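Local coordinates for cycloalternan-forming enzyme (Listeria monocytogenes serovar 1/2a, PDB 5F7U), which belongs to glycoside hydrolase family 31 and combines a TIM barrel with several beta-rich domains, among them a family 6 carbohydrate-binding module, at residues F509-K512 with D513-D516; R256-T259 with I260-G264; S670-R673 with S674-A678; V515-W518 with T519-R522. The protein carries 1 engineered substitution. All coordinates share one frame; numbering follows the deposited sequence.

In the fold
Interactions 1 and 4 form one continuous unit: they share Val-515 and Asp-516, the first covering the start of helix 512-520 and the second its later turns. Their centres lie about 8 Å apart, and Phe-509 CZ packs 4.1 Å from Trp-518 CD1. Interaction 3, at the start of helix 675-682, belongs to the same TIM-barrel domain, but its centre is about 40 Å from that of interaction 1. Interaction 2 belongs to the galactose mutarotase-like domain, about 32 Å from interaction 3 between centres. The side chains of Gln-521 (interaction 4) and Glu-671 (interaction 3) each lie about 11 Å from a bound alpha-D-glucopyranose; the side chain of Glu-672 is about 8 Å from a magnesium ion.

Interaction 1 of 4, residues F509-K512 with D513-D516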
loop_
_atom_site.group_PDB
_atom_site.type_symbol
_atom_site.label_atom_id
_atom_site.label_comp_id
_atom_site.label_asym_id
_atom_site.label_seq_id
_atom_site.Cartn_x
_atom_site.Cartn_y
_atom_site.Cartn_z
ATOM N N PHE A 509 -5.822 2.282 25.053
ATOM C CA PHE A 509 -4.963 3.295 24.428
ATOM C C PHE A 509 -5.603 4.672 24.280
ATOM O O PHE A 509 -4.924 5.623 23.899
ATOM C CB PHE A 509 -4.319 2.772 23.124
ATOM C CG PHE A 509 -3.234 1.776 23.381
ATOM C CD1 PHE A 509 -1.935 2.205 23.669
ATOM C CD2 PHE A 509 -3.519 0.409 23.417
ATOM C CE1 PHE A 509 -0.927 1.280 23.952
ATOM C CE2 PHE A 509 -2.517 -0.518 23.691
ATOM C CZ PHE A 509 -1.218 -0.073 23.971
ATOM N N THR A 510 -6.878 4.795 24.649
ATOM C CA THR A 510 -7.544 6.114 24.699
ATOM C C THR A 510 -7.246 6.853 26.008
ATOM O O THR A 510 -7.547 8.049 26.143
ATOM C CB THR A 510 -9.089 6.051 24.472
ATOM O OG1 THR A 510 -9.776 5.580 25.639
ATOM C CG2 THR A 510 -9.458 5.203 23.263
ATOM N N ASN A 511 -6.666 6.130 26.966
ATOM C CA ASN A 511 -6.467 6.612 28.320
ATOM C C ASN A 511 -4.994 7.019 28.443
ATOM O O ASN A 511 -4.128 6.159 28.516
ATOM C CB ASN A 511 -6.871 5.489 29.300
ATOM C CG ASN A 511 -6.697 5.857 30.770
ATOM O OD1 ASN A 511 -5.899 6.723 31.127
ATOM N ND2 ASN A 511 -7.420 5.153 31.636
ATOM N N LYS A 512 -4.720 8.330 28.448
ATOM C CA LYS A 512 -3.333 8.819 28.434
ATOM C C LYS A 512 -2.499 8.280 29.607
ATOM O O LYS A 512 -1.349 7.886 29.411
ATOM C CB LYS A 512 -3.285 10.355 28.366
ATOM C CG LYS A 512 -1.896 10.938 28.092
ATOM C CD LYS A 512 -1.875 12.427 28.435
ATOM C CE LYS A 512 -0.451 12.979 28.490
ATOM N NZ LYS A 512 -0.487 14.469 28.494
ATOM N N ASP A 513 -3.087 8.239 30.806
ATOM C CA ASP A 513 -2.421 7.659 31.980
ATOM C C ASP A 513 -2.089 6.159 31.793
ATOM O O ASP A 513 -1.004 5.717 32.175
ATOM C CB ASP A 513 -3.246 7.849 33.261
ATOM C CG ASP A 513 -3.434 9.321 33.657
ATOM O OD1 ASP A 513 -2.645 10.208 33.274
ATOM O OD2 ASP A 513 -4.394 9.576 34.409
ATOM N N ALA A 514 -3.007 5.400 31.190
ATOM C CA ALA A 514 -2.781 3.972 30.903
ATOM C C ALA A 514 -1.618 3.776 29.937
ATOM O O ALA A 514 -0.778 2.888 30.129
ATOM C CB ALA A 514 -4.037 3.328 30.326
ATOM N N VAL A 515 -1.606 4.599 28.888
ATOM C CA VAL A 515 -0.548 4.573 27.869
ATOM C C VAL A 515 0.795 4.903 28.503
ATOM O O VAL A 515 1.782 4.195 28.275
ATOM C CB VAL A 515 -0.871 5.542 26.715
ATOM C CG1 VAL A 515 0.263 5.584 25.676
ATOM C CG2 VAL A 515 -2.187 5.113 26.065
ATOM N N ASP A 516 0.830 5.977 29.303
ATOM C CA ASP A 516 2.055 6.358 30.008
ATOM C C ASP A 516 2.589 5.219 30.871
ATOM O O ASP A 516 3.792 4.952 30.851
ATOM C CB ASP A 516 1.850 7.640 30.840
ATOM C CG ASP A 516 1.711 8.901 29.962
ATOM O OD1 ASP A 516 2.137 8.889 28.771
ATOM O OD2 ASP A 516 1.166 9.909 30.460
#
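Asn-511 makes two hydrogen bonds to the first turn of the helix that follows it. Its side-chain OD1 accepts from Ala-514 N at 3.2 Å, the donor standing well above the amide plane, and its backbone O accepts from Val-515 N at 3.0 Å. With CG anti to the backbone N (chi1 179°), the amide swings forward over the turn and can meet Ala-514 N. The next backbone bond, Asp-516 N to Lys-512 O, is 2.9 Å long. Asn-511 is thus the N-cap of helix 512-520 in the TIM-barrel part of the protein. Packing contacts accompany the cap. Val-515 CG2 packs against the preceding loop, in apolar contact 3.8 Å from Phe-509 CD1, the two side chains crossing at about a right angle; the same methyl lies 3.3 Å from Asn-511 O. Ala-514 CB packs 3.7 Å from Asn-511 CG. Beyond the segments, the Phe-509 ring meets Trp-518 edge-to-face and also touches Tyr-566 on helix 555-577. The charged side chains are more loosely related: Lys-512 runs extended past Asp-516, CE approaching OD2 to 4.0 Å, whereas Lys-512 NZ remains 5.2 Å from Asp-516 OD2, too far for a salt bridge.

Interaction 2 of 4, residues R256-T259 with I260-G264; sequences RYDT and INQRG
Asp-258 and Gln-262 face each other through a water molecule, which lies 2.6 Å from Asp-258 OD2 and 2.6 Å from Gln-262 OE1. The two side chains also meet directly, Gln-262 NE2 donating to Asp-258 OD1 in a weak bond of 3.4 Å that is nearly straight (171°). Carboxylate and amide planes are turned 32° apart, and Asp-258 OD1 also receives a weak bond from Thr-259 N. The contact folds up the loop that joins strands 250-254 and 266-269 in the galactose mutarotase-like part of the chain. Further along, Asn-261 forms an Asx turn: its OD1 accepts from Arg-263 N at 3.1 Å, the donor lying above the amide plane. The amide of Asn-261 is anchored outside the loop too, ND2 donating to Asp-735 OD1 and OD1 accepting from Phe-250 N.

Around these polar groups the packing is made largely by Gln-262. A bend at chi2 (-66°) folds the amide back to Asp-258 and Thr-259 instead of extending it. Thr-259 CG2 then rests 3.8 Å from Gln-262 CD. On the side facing helix 607-622, Ile-260 touches Lys-615 and Leu-618. Arg-256 crosses the glutamine at about a right angle, while its guanidinium is engaged elsewhere, by the carbonyl oxygens of Phe-253 and Glu-268. Across this contact it is the aliphatic part of Arg-256 that meets Gln-262, with CB 3.5 Å from NE2.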
loop_
_atom_site.group_PDB
_atom_site.type_symbol
_atom_site.label_atom_id
_atom_site.label_comp_id
_atom_site.label_asym_id
_atom_site.label_seq_id
_atom_site.Cartn_x
_atom_site.Cartn_y
_atom_site.Cartn_z
ATOM N N ARG A 256 -6.600 -4.662 0.687
ATOM C CA ARG A 256 -7.547 -5.678 0.201
ATOM C C ARG A 256 -6.790 -6.750 -0.567
ATOM O O ARG A 256 -5.898 -6.435 -1.360
ATOM C CB ARG A 256 -8.627 -5.018 -0.676
ATOM C CG ARG A 256 -9.441 -3.928 0.048
ATOM C CD ARG A 256 -10.321 -4.561 1.118
ATOM N NE ARG A 256 -10.901 -3.596 2.040
ATOM C CZ ARG A 256 -11.790 -3.903 2.968
ATOM N NH1 ARG A 256 -12.262 -5.152 3.074
ATOM N NH2 ARG A 256 -12.244 -2.952 3.771
ATOM N N TYR A 257 -7.154 -8.014 -0.328
ATOM C CA TYR A 257 -6.366 -9.161 -0.801
ATOM C C TYR A 257 -6.999 -9.878 -1.982
ATOM O O TYR A 257 -6.344 -10.717 -2.645
ATOM C CB TYR A 257 -6.193 -10.162 0.366
ATOM C CG TYR A 257 -5.363 -9.633 1.518
ATOM C CD1 TYR A 257 -5.902 -8.701 2.436
ATOM C CD2 TYR A 257 -4.055 -10.076 1.708
ATOM C CE1 TYR A 257 -5.148 -8.219 3.512
ATOM C CE2 TYR A 257 -3.281 -9.600 2.777
ATOM C CZ TYR A 257 -3.844 -8.674 3.671
ATOM O OH TYR A 257 -3.113 -8.208 4.726
ATOM N N ASP A 258 -8.287 -9.586 -2.211
ATOM C CA ASP A 258 -9.074 -10.296 -3.203
ATOM C C ASP A 258 -8.984 -9.716 -4.612
ATOM O O ASP A 258 -8.880 -10.474 -5.586
ATOM C CB ASP A 258 -10.549 -10.455 -2.743
ATOM C CG ASP A 258 -11.247 -9.132 -2.348
ATOM O OD1 ASP A 258 -10.617 -8.059 -2.219
ATOM O OD2 ASP A 258 -12.498 -9.189 -2.163
ATOM N N THR A 259 -9.030 -8.389 -4.695
ATOM C CA THR A 259 -9.031 -7.668 -5.956
ATOM C C THR A 259 -8.592 -6.231 -5.702
ATOM O O THR A 259 -8.771 -5.720 -4.607
ATOM C CB THR A 259 -10.417 -7.698 -6.631
ATOM O OG1 THR A 259 -10.345 -7.015 -7.893
ATOM C CG2 THR A 259 -11.504 -7.087 -5.722
ATOM N N ILE A 260 -7.998 -5.606 -6.707
ATOM C CA ILE A 260 -7.701 -4.163 -6.614
ATOM C C ILE A 260 -8.874 -3.262 -7.032
ATOM O O ILE A 260 -8.906 -2.080 -6.702
ATOM C CB ILE A 260 -6.369 -3.768 -7.309
ATOM C CG1 ILE A 260 -6.376 -4.090 -8.805
ATOM C CG2 ILE A 260 -5.196 -4.445 -6.587
ATOM C CD1 ILE A 260 -6.856 -2.971 -9.692
ATOM N N ASN A 261 -9.816 -3.822 -7.785
ATOM C CA ASN A 261 -10.985 -3.082 -8.237
ATOM C C ASN A 261 -12.215 -3.709 -7.590
ATOM O O ASN A 261 -12.602 -4.814 -7.934
ATOM C CB ASN A 261 -11.068 -3.146 -9.766
ATOM C CG ASN A 261 -12.335 -2.512 -10.321
ATOM O OD1 ASN A 261 -13.185 -1.990 -9.585
ATOM N ND2 ASN A 261 -12.480 -2.582 -11.635
ATOM N N GLN A 262 -12.834 -2.993 -6.661
ATOM C CA GLN A 262 -13.918 -3.554 -5.852
ATOM C C GLN A 262 -15.288 -3.538 -6.522
ATOM O O GLN A 262 -16.260 -3.933 -5.905
ATOM C CB GLN A 262 -13.986 -2.842 -4.482
ATOM C CG GLN A 262 -12.726 -3.032 -3.623
ATOM C CD GLN A 262 -12.495 -4.471 -3.160
ATOM O OE1 GLN A 262 -13.438 -5.247 -2.996
ATOM N NE2 GLN A 262 -11.244 -4.823 -2.934
ATOM N N ARG A 263 -15.383 -3.122 -7.786
ATOM C CA ARG A 263 -16.696 -3.177 -8.453
ATOM C C ARG A 263 -17.245 -4.607 -8.405
ATOM O O ARG A 263 -16.542 -5.545 -8.725
ATOM C CB ARG A 263 -16.653 -2.649 -9.893
ATOM C CG ARG A 263 -18.055 -2.341 -10.430
ATOM C CD ARG A 263 -18.099 -2.120 -11.948
ATOM N NE ARG A 263 -19.452 -1.716 -12.309
ATOM C CZ ARG A 263 -19.885 -0.459 -12.228
ATOM N NH1 ARG A 263 -19.059 0.513 -11.825
ATOM N NH2 ARG A 263 -21.148 -0.171 -12.523
ATOM N N GLY A 264 -18.494 -4.735 -7.967
ATOM C CA GLY A 264 -19.171 -6.015 -7.801
ATOM C C GLY A 264 -19.215 -6.532 -6.376
ATOM O O GLY A 264 -19.974 -7.469 -6.096
HETATM O O HOH W 1 -13.499 -7.024 -1.100
#

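Interaction 3 of 4, residues S670-R673 with S674-A678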
loop_
_atom_site.group_PDB
_atom_site.type_symbol
_atom_site.label_atom_id
_atom_site.label_comp_id
_atom_site.label_asym_id
_atom_site.label_seq_id
_atom_site.Cartn_x
_atom_site.Cartn_y
_atom_site.Cartn_z
ATOM N N SER A 670 15.599 -25.502 9.665
ATOM C CA SER A 670 15.239 -24.090 9.769
ATOM C C SER A 670 14.196 -23.682 8.737
ATOM O O SER A 670 14.280 -24.083 7.570
ATOM C CB SER A 670 16.468 -23.215 9.557
ATOM O OG SER A 670 16.122 -21.838 9.683
ATOM N N GLU A 671 13.272 -22.831 9.167
ATOM C CA GLU A 671 12.285 -22.245 8.268
ATOM C C GLU A 671 12.621 -20.824 7.828
ATOM O O GLU A 671 11.800 -20.193 7.157
ATOM C CB GLU A 671 10.891 -22.270 8.926
ATOM C CG GLU A 671 10.275 -23.667 9.042
ATOM C CD GLU A 671 9.912 -24.314 7.709
ATOM O OE1 GLU A 671 9.759 -23.634 6.681
ATOM O OE2 GLU A 671 9.769 -25.541 7.682
ATOM N N GLU A 672 13.818 -20.316 8.160
ATOM C CA GLU A 672 14.178 -18.945 7.742
ATOM C C GLU A 672 13.954 -18.740 6.242
ATOM O O GLU A 672 14.406 -19.559 5.416
ATOM C CB GLU A 672 15.656 -18.645 7.957
ATOM C CG GLU A 672 16.142 -18.568 9.379
ATOM C CD GLU A 672 17.633 -18.265 9.425
ATOM O OE1 GLU A 672 18.257 -17.839 8.399
ATOM O OE2 GLU A 672 18.207 -18.511 10.499
ATOM N N ARG A 673 13.314 -17.626 5.894
ATOM C CA ARG A 673 13.229 -17.208 4.498
ATOM C C ARG A 673 14.423 -16.313 4.115
ATOM O O ARG A 673 14.333 -15.467 3.227
ATOM C CB ARG A 673 11.891 -16.513 4.229
ATOM C CG ARG A 673 10.792 -17.456 3.718
ATOM C CD ARG A 673 10.315 -18.419 4.786
ATOM N NE ARG A 673 9.065 -19.080 4.394
ATOM C CZ ARG A 673 8.645 -20.241 4.892
ATOM N NH1 ARG A 673 9.381 -20.906 5.795
ATOM N NH2 ARG A 673 7.482 -20.759 4.476
ATOM N N SER A 674 15.554 -16.519 4.784
ATOM C CA SER A 674 16.801 -15.859 4.409
ATOM C C SER A 674 17.356 -16.497 3.124
ATOM O O SER A 674 17.038 -17.664 2.832
ATOM C CB SER A 674 17.796 -16.056 5.549
ATOM O OG SER A 674 18.073 -17.437 5.706
ATOM N N PRO A 675 18.219 -15.764 2.365
ATOM C CA PRO A 675 18.698 -16.368 1.111
ATOM C C PRO A 675 19.622 -17.559 1.349
ATOM O O PRO A 675 19.571 -18.511 0.579
ATOM C CB PRO A 675 19.423 -15.222 0.396
ATOM C CG PRO A 675 19.722 -14.214 1.465
ATOM C CD PRO A 675 18.600 -14.336 2.466
ATOM N N TRP A 676 20.428 -17.527 2.421
ATOM C CA TRP A 676 21.300 -18.653 2.737
ATOM C C TRP A 676 20.490 -19.906 3.138
ATOM O O TRP A 676 20.809 -21.023 2.710
ATOM C CB TRP A 676 22.392 -18.263 3.780
ATOM C CG TRP A 676 21.847 -17.713 5.073
ATOM C CD1 TRP A 676 21.495 -18.433 6.170
ATOM C CD2 TRP A 676 21.600 -16.332 5.402
ATOM N NE1 TRP A 676 21.012 -17.598 7.158
ATOM C CE2 TRP A 676 21.056 -16.306 6.714
ATOM C CE3 TRP A 676 21.755 -15.119 4.709
ATOM C CZ2 TRP A 676 20.704 -15.112 7.365
ATOM C CZ3 TRP A 676 21.379 -13.917 5.349
ATOM C CH2 TRP A 676 20.854 -13.929 6.666
ATOM N N ASN A 677 19.434 -19.733 3.932
ATOM C CA ASN A 677 18.569 -20.876 4.228
ATOM C C ASN A 677 17.773 -21.366 3.036
ATOM O O ASN A 677 17.502 -22.571 2.937
ATOM C CB ASN A 677 17.620 -20.622 5.407
ATOM C CG ASN A 677 17.077 -21.922 5.985
ATOM O OD1 ASN A 677 17.848 -22.837 6.287
ATOM N ND2 ASN A 677 15.754 -22.043 6.064
ATOM N N ALA A 678 17.407 -20.451 2.136
ATOM C CA ALA A 678 16.687 -20.847 0.922
ATOM C C ALA A 678 17.568 -21.761 0.060
ATOM O O ALA A 678 17.096 -22.782 -0.446
ATOM C CB ALA A 678 16.185 -19.620 0.154
HETATM O O HOH W 2 20.717 -17.195 10.338
#
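Asn-677 spends a single side-chain nitrogen on two backbone carbonyls of the preceding loop: ND2 donates to Ser-670 O and to Glu-672 O, each at 2.9 Å. Both acceptors lie close to the amide plane, but they are used differently. Glu-672 O is met in its own carbonyl plane, on a lone pair, whereas Ser-670 O is approached from above its plane. Two such bonds fix the rotation of the amide and tie the loop to the first turn of the helix.

A relay of polar groups runs alongside. Ser-674 OG donates to Glu-672 OE1 at 2.7 Å, on the anti lone pair of the carboxylate, and at the same time accepts from Asn-677 N at 3.2 Å. Its chi1 of 63° places OG between the backbone N and the carbonyl carbon, where it can serve both partners. The carboxylate stands almost perpendicular to the Trp-676 indole, and a water links them, donating to Glu-672 OE2 at 2.8 Å and accepting from Trp-676 NE1 at 3.2 Å. Glu-672 OE2 is also hydrogen-bonded to Trp-374 NE1. Within the loop, Arg-673 NH1 holds Glu-671 twice, through its backbone O and, in a salt bridge of 2.9 Å, through OE1. Glu-672 N donates to Ser-670 OG, closing an ST turn, and that hydroxyl also bonds Glu-373, a ligand of a magnesium ion. Ser-674 is the N-cap, with Pro-675 in the first helical position, here opening helix 675-682 after strand 657-660, the last strand of the TIM barrel.

Interaction 4 of 4, residues V515-W518 with T519-R522; sequences VDWW and TSQR
Trp-518 and Arg-522 meet through both a carbonyl and a ring. Trp-518 O accepts two hydrogen bonds, from Arg-522 NH2 at 3.0 Å and from Gln-521 N at 3.3 Å, the donors arriving from opposite faces of its carbonyl plane. The same guanidinium lies flat on the indole, planes 16° apart, in a cation-pi contact with Arg-522 CZ 3.8 Å from the centroid of the five-membered ring. A bend in the arginine chain (chi2 98°) returns its end over Trp-518, and Arg-522 NE is taken by Gln-457 OE1, so the guanidinium is fixed by ring and polar partners together. The indole NE1 donates to Tyr-570 OH.

Trp-517 O is likewise doubly engaged: Ser-520 OG donates to it at 2.6 Å, and Gln-521 N adds a weak bond. Val-515 O accepts from Thr-519 N at 2.9 Å and has Thr-519 OG1 2.8 Å away, while Asp-516 O accepts from Ser-520 N. Hydroxyls at 519 and 520 thus turn back onto the carbonyls of the previous turn, a common habit of Ser and Thr in helices. Gln-521 brings OE1 over one face of the Trp-517 ring, toward its rim, the amide tilted 34° from the ring; Gln-521 NE2 comes 3.3 Å from Trp-517 CZ2 and has a weak bond to Asp-474 OD2, and Trp-517 NE1 donates to Gly-422 O.

This part of the chain touches two other helices of the TIM-barrel region: both tryptophans pack on Met-478 of helix 469-481, whereas Thr-519 and Arg-522 touch Phe-573 and Tyr-570 of helix 555-577, and Gln-457 connects Arg-522 to barrel strand 452-457.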
loop_
_atom_site.group_PDB
_atom_site.type_symbol
_atom_site.label_atom_id
_atom_site.label_comp_id
_atom_site.label_asym_id
_atom_site.label_seq_id
_atom_site.Cartn_x
_atom_site.Cartn_y
_atom_site.Cartn_z
ATOM N N VAL A 515 -1.606 4.599 28.888
ATOM C CA VAL A 515 -0.548 4.573 27.869
ATOM C C VAL A 515 0.795 4.903 28.503
ATOM O O VAL A 515 1.782 4.195 28.275
ATOM C CB VAL A 515 -0.871 5.542 26.715
ATOM C CG1 VAL A 515 0.263 5.584 25.676
ATOM C CG2 VAL A 515 -2.187 5.113 26.065
ATOM N N ASP A 516 0.830 5.977 29.303
ATOM C CA ASP A 516 2.055 6.358 30.008
ATOM C C ASP A 516 2.589 5.219 30.871
ATOM O O ASP A 516 3.792 4.952 30.851
ATOM C CB ASP A 516 1.850 7.640 30.840
ATOM C CG ASP A 516 1.711 8.901 29.962
ATOM O OD1 ASP A 516 2.137 8.889 28.771
ATOM O OD2 ASP A 516 1.166 9.909 30.460
ATOM N N TRP A 517 1.701 4.531 31.592
ATOM C CA TRP A 517 2.092 3.377 32.402
ATOM C C TRP A 517 2.635 2.250 31.537
ATOM O O TRP A 517 3.732 1.776 31.751
ATOM C CB TRP A 517 0.936 2.859 33.251
ATOM C CG TRP A 517 1.263 1.560 33.881
ATOM C CD1 TRP A 517 2.230 1.330 34.833
ATOM C CD2 TRP A 517 0.663 0.288 33.596
ATOM N NE1 TRP A 517 2.267 -0.007 35.148
ATOM C CE2 TRP A 517 1.315 -0.671 34.411
ATOM C CE3 TRP A 517 -0.364 -0.139 32.728
ATOM C CZ2 TRP A 517 0.968 -2.035 34.399
ATOM C CZ3 TRP A 517 -0.707 -1.506 32.706
ATOM C CH2 TRP A 517 -0.048 -2.430 33.547
ATOM N N TRP A 518 1.851 1.826 30.560
ATOM C CA TRP A 518 2.228 0.695 29.695
ATOM C C TRP A 518 3.591 0.937 29.044
ATOM O O TRP A 518 4.475 0.075 29.108
ATOM C CB TRP A 518 1.168 0.533 28.626
ATOM C CG TRP A 518 1.257 -0.707 27.804
ATOM C CD1 TRP A 518 1.851 -0.836 26.571
ATOM C CD2 TRP A 518 0.660 -1.977 28.100
ATOM N NE1 TRP A 518 1.679 -2.123 26.092
ATOM C CE2 TRP A 518 0.950 -2.842 27.008
ATOM C CE3 TRP A 518 -0.098 -2.472 29.185
ATOM C CZ2 TRP A 518 0.506 -4.179 26.960
ATOM C CZ3 TRP A 518 -0.541 -3.809 29.143
ATOM C CH2 TRP A 518 -0.233 -4.646 28.025
ATOM N N THR A 519 3.761 2.129 28.460
ATOM C CA THR A 519 5.015 2.500 27.812
ATOM C C THR A 519 6.165 2.651 28.810
ATOM O O THR A 519 7.291 2.268 28.500
ATOM C CB THR A 519 4.878 3.742 26.925
ATOM O OG1 THR A 519 4.478 4.865 27.709
ATOM C CG2 THR A 519 3.869 3.491 25.759
ATOM N N SER A 520 5.882 3.155 30.022
ATOM C CA SER A 520 6.941 3.278 31.052
ATOM C C SER A 520 7.625 1.928 31.352
ATOM O O SER A 520 8.815 1.882 31.688
ATOM C CB SER A 520 6.428 3.920 32.355
ATOM O OG SER A 520 5.620 3.028 33.113
ATOM N N GLN A 521 6.870 0.838 31.215
ATOM C CA GLN A 521 7.374 -0.502 31.506
ATOM C C GLN A 521 8.382 -0.950 30.464
ATOM O O GLN A 521 9.226 -1.804 30.733
ATOM C CB GLN A 521 6.227 -1.515 31.566
ATOM C CG GLN A 521 5.198 -1.233 32.652
ATOM C CD GLN A 521 4.142 -2.311 32.699
ATOM O OE1 GLN A 521 3.391 -2.491 31.740
ATOM N NE2 GLN A 521 4.082 -3.043 33.804
ATOM N N ARG A 522 8.262 -0.370 29.273
ATOM C CA ARG A 522 9.165 -0.635 28.164
ATOM C C ARG A 522 10.275 0.402 28.001
ATOM O O ARG A 522 11.138 0.220 27.141
ATOM C CB ARG A 522 8.383 -0.725 26.833
ATOM C CG ARG A 522 7.650 -2.036 26.640
ATOM C CD ARG A 522 6.191 -1.912 27.016
ATOM N NE ARG A 522 5.477 -3.176 26.812
ATOM C CZ ARG A 522 4.504 -3.617 27.595
ATOM N NH1 ARG A 522 3.929 -4.802 27.352
ATOM N NH2 ARG A 522 4.126 -2.891 28.638
#